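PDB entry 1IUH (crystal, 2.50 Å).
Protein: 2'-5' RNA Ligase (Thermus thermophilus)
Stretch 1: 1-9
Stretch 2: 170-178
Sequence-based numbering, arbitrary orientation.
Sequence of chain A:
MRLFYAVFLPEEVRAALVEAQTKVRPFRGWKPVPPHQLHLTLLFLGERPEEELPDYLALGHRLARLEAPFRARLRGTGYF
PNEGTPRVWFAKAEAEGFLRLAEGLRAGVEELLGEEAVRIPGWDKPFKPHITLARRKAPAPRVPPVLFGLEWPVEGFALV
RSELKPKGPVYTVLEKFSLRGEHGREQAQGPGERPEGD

Stretch 1 1-9: MRLFYAVFL
Stretch 2 170-178: VYTVLEKFS

Contact between the N-terminal segment (1-9), largely a strand, and a bent segment near the C-terminus (170-178) of a 2'-5' RNA ligase from Thermus thermophilus. Stretch 1 is extended throughout, with phi from -156° at Phe4 to -92° at Phe8 and psi from 113° at Arg2 to 166° at Ala6. Stretch 2 enters as a strand that begins earlier in the chain, turns a corner at Leu174, and continues in a second strand belonging to a different sheet or face. The direction from CA of Met1 to CA of Phe8 lies 67° from that of CA of Tyr171 to CA of Phe177. The backbones stay well apart: CA of Leu3 is 9.4 Å from CA of Leu174, and CA of Tyr5 is 9.7 Å from CA of Val173. No hydrogen bond crosses this gap; apolar side chains fill it, burying 315 Å² over both sides.

Val170 (phi/psi -113/124) makes no contact. Tyr171 (-93/138; chi1 -69°, m; chi2 -12°) has its CA-to-CB bond toward stretch 1 and the largest covered area, 59 Å². Its ring receives the edge of Phe4 (chi1 67°, p; chi2 100°) over one face: CE2 of Phe4 is 4.0 Å from CE1 of Tyr171, the ring centroids are 5.3 Å apart and the planes meet at 68°. The CA-to-CB bond of Phe4 runs sideways, but the end of its side chain comes nearer to stretch 2.

Thr172 (-131/121) is out of reach. The CA-to-CB bond of Val173 (-78/110; chi1 172°, t) runs sideways, with CG2 4.3 Å from CE1 of Phe8. That of Phe8 (chi1 -78°, m; chi2 100°) points toward stretch 2.

At the corner, Leu174 (-76/-34; chi1 -55°, m; chi2 -171°, t) departs from extended geometry, its CA-to-CB bond toward stretch 1. Its CD1 packs 3.7 Å from CD2 of Leu3 (m, t), the closest approach in the contact, and lies 4.4 Å from SD of Met1 (chi1 -45°, m; chi2 -166°, t; chi3 123°). One methyl thus meets two side chains that alternate with Arg2, which is out of reach.

Beyond the corner, Glu175 (-165/147) is out of reach, and CE of Lys176 (-108/148; chi1 -70°, m) stays 5.8 Å from CD1 of Phe8, too far for contact. The CA-to-CB bond of Phe177 (-131/138; chi1 -52°, m; chi2 96°) points toward stretch 1; CE1 of Phe177 lies 4.4 Å from CE2 of Tyr5 (m; chi2 98°), at the edge of the tyrosine ring and near its plane. Tyr5 OH is hydrogen-bonded elsewhere in the structure. Ser178 (-102/129) lies beyond the contact.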

# COMPACT_ATOMS: atom_id res chain seq x y z
N MET A 1 12.69 9.73 9.33
CA MET A 1 12.22 8.83 8.25
C MET A 1 10.70 8.71 8.16
O MET A 1 9.98 8.56 9.13
CB MET A 1 12.78 7.45 8.45
CG MET A 1 14.25 7.36 8.79
SD MET A 1 14.84 5.66 8.58
CE MET A 1 16.16 5.91 7.41
N ARG A 2 10.21 8.78 6.95
CA ARG A 2 8.80 8.65 6.67
C ARG A 2 8.70 7.17 6.28
O ARG A 2 9.26 6.70 5.28
CB ARG A 2 8.51 9.59 5.54
CG ARG A 2 7.19 9.48 4.92
CD ARG A 2 7.25 10.28 3.62
NE ARG A 2 5.96 10.33 2.95
CZ ARG A 2 5.01 11.22 3.24
NH1 ARG A 2 5.20 12.14 4.20
NH2 ARG A 2 3.85 11.14 2.57
N LEU A 3 8.03 6.42 7.11
CA LEU A 3 7.92 4.98 6.93
C LEU A 3 6.50 4.46 6.75
O LEU A 3 5.54 5.10 7.22
CB LEU A 3 8.49 4.31 8.18
CG LEU A 3 9.94 4.62 8.58
CD1 LEU A 3 10.15 4.23 10.01
CD2 LEU A 3 10.90 3.85 7.68
N PHE A 4 6.37 3.31 6.10
CA PHE A 4 5.09 2.60 5.93
C PHE A 4 5.35 1.11 5.70
O PHE A 4 6.46 0.70 5.31
CB PHE A 4 4.26 3.18 4.75
CG PHE A 4 4.85 2.96 3.37
CD1 PHE A 4 4.40 1.94 2.55
CD2 PHE A 4 5.83 3.81 2.86
CE1 PHE A 4 4.90 1.77 1.23
CE2 PHE A 4 6.33 3.64 1.53
CZ PHE A 4 5.85 2.61 0.73
N TYR A 5 4.34 0.30 6.04
CA TYR A 5 4.39 -1.14 5.76
C TYR A 5 3.56 -1.37 4.46
O TYR A 5 2.50 -0.79 4.26
CB TYR A 5 3.82 -2.03 6.90
CG TYR A 5 4.64 -2.03 8.19
CD1 TYR A 5 4.28 -1.20 9.25
CD2 TYR A 5 5.76 -2.90 8.37
CE1 TYR A 5 4.97 -1.22 10.47
CE2 TYR A 5 6.48 -2.92 9.62
CZ TYR A 5 6.05 -2.07 10.65
OH TYR A 5 6.61 -2.00 11.89
N ALA A 6 4.05 -2.24 3.60
CA ALA A 6 3.34 -2.46 2.37
C ALA A 6 3.59 -3.84 1.80
O ALA A 6 4.52 -4.54 2.19
CB ALA A 6 3.77 -1.37 1.31
N VAL A 7 2.76 -4.21 0.84
CA VAL A 7 2.91 -5.46 0.14
C VAL A 7 3.34 -5.09 -1.29
O VAL A 7 2.66 -4.30 -1.95
CB VAL A 7 1.59 -6.21 0.05
CG1 VAL A 7 1.68 -7.33 -1.04
CG2 VAL A 7 1.27 -6.76 1.34
N PHE A 8 4.46 -5.64 -1.75
CA PHE A 8 4.87 -5.43 -3.13
C PHE A 8 4.28 -6.59 -3.93
O PHE A 8 3.85 -7.62 -3.36
CB PHE A 8 6.39 -5.30 -3.27
CG PHE A 8 6.87 -3.94 -2.87
CD1 PHE A 8 7.43 -3.73 -1.60
CD2 PHE A 8 6.63 -2.85 -3.70
CE1 PHE A 8 7.72 -2.45 -1.16
CE2 PHE A 8 6.90 -1.59 -3.31
CZ PHE A 8 7.47 -1.37 -2.00
N LEU A 9 4.26 -6.44 -5.23
CA LEU A 9 3.53 -7.34 -6.07
C LEU A 9 4.33 -8.15 -7.06
O LEU A 9 5.42 -7.73 -7.48
CB LEU A 9 2.45 -6.51 -6.77
CG LEU A 9 1.81 -5.58 -5.73
CD1 LEU A 9 1.21 -4.35 -6.40
CD2 LEU A 9 0.76 -6.30 -4.93
N VAL A 170 11.02 8.50 -3.65
CA VAL A 170 11.96 7.41 -3.89
C VAL A 170 11.83 6.47 -2.70
O VAL A 170 11.96 6.89 -1.55
CB VAL A 170 13.42 7.92 -4.00
CG1 VAL A 170 14.36 6.75 -4.38
CG2 VAL A 170 13.53 9.02 -5.01
N TYR A 171 11.54 5.21 -2.99
CA TYR A 171 11.37 4.17 -1.97
C TYR A 171 12.66 3.36 -1.66
O TYR A 171 13.42 3.02 -2.56
CB TYR A 171 10.25 3.16 -2.40
CG TYR A 171 8.80 3.68 -2.43
CD1 TYR A 171 8.48 4.92 -1.84
CD2 TYR A 171 7.77 2.99 -3.12
CE1 TYR A 171 7.22 5.48 -1.95
CE2 TYR A 171 6.44 3.58 -3.24
CZ TYR A 171 6.20 4.84 -2.65
OH TYR A 171 5.02 5.56 -2.85
N THR A 172 12.93 3.08 -0.39
CA THR A 172 14.03 2.22 -0.00
C THR A 172 13.44 1.21 0.97
O THR A 172 12.88 1.58 2.00
CB THR A 172 15.14 2.92 0.75
OG1 THR A 172 15.73 3.96 -0.06
CG2 THR A 172 16.20 1.91 1.11
N VAL A 173 13.56 -0.07 0.62
CA VAL A 173 13.06 -1.17 1.45
C VAL A 173 14.02 -1.43 2.61
O VAL A 173 15.10 -1.92 2.35
CB VAL A 173 12.95 -2.49 0.61
CG1 VAL A 173 12.61 -3.71 1.56
CG2 VAL A 173 11.97 -2.31 -0.52
N LEU A 174 13.65 -1.13 3.86
CA LEU A 174 14.55 -1.38 4.96
C LEU A 174 14.54 -2.80 5.24
O LEU A 174 15.51 -3.33 5.65
CB LEU A 174 14.14 -0.65 6.20
CG LEU A 174 13.99 0.84 5.89
CD1 LEU A 174 13.79 1.61 7.19
CD2 LEU A 174 15.25 1.33 5.15
N GLU A 175 13.40 -3.45 5.06
CA GLU A 175 13.34 -4.87 5.28
C GLU A 175 12.13 -5.56 4.72
O GLU A 175 11.09 -4.97 4.65
CB GLU A 175 13.49 -5.25 6.75
CG GLU A 175 14.78 -6.08 6.82
CD GLU A 175 14.73 -7.17 7.80
OE1 GLU A 175 14.78 -6.85 9.01
OE2 GLU A 175 14.65 -8.33 7.40
N LYS A 176 12.33 -6.81 4.29
CA LYS A 176 11.29 -7.67 3.78
C LYS A 176 11.03 -8.73 4.86
O LYS A 176 11.93 -9.09 5.60
CB LYS A 176 11.76 -8.33 2.49
CG LYS A 176 11.87 -7.39 1.34
CD LYS A 176 12.45 -8.10 0.14
CE LYS A 176 11.82 -7.55 -1.20
NZ LYS A 176 12.81 -7.19 -2.31
N PHE A 177 9.79 -9.20 4.97
CA PHE A 177 9.42 -10.19 5.99
C PHE A 177 8.63 -11.32 5.30
O PHE A 177 7.79 -11.08 4.43
CB PHE A 177 8.55 -9.54 7.09
CG PHE A 177 9.13 -8.27 7.70
CD1 PHE A 177 8.75 -7.00 7.24
CD2 PHE A 177 10.00 -8.34 8.78
CE1 PHE A 177 9.20 -5.85 7.84
CE2 PHE A 177 10.47 -7.19 9.41
CZ PHE A 177 10.06 -5.94 8.94
N SER A 178 8.92 -12.56 5.65
CA SER A 178 8.21 -13.63 5.00
C SER A 178 7.08 -14.22 5.83
O SER A 178 7.27 -14.55 6.97
CB SER A 178 9.22 -14.72 4.58
OG SER A 178 10.17 -14.14 3.70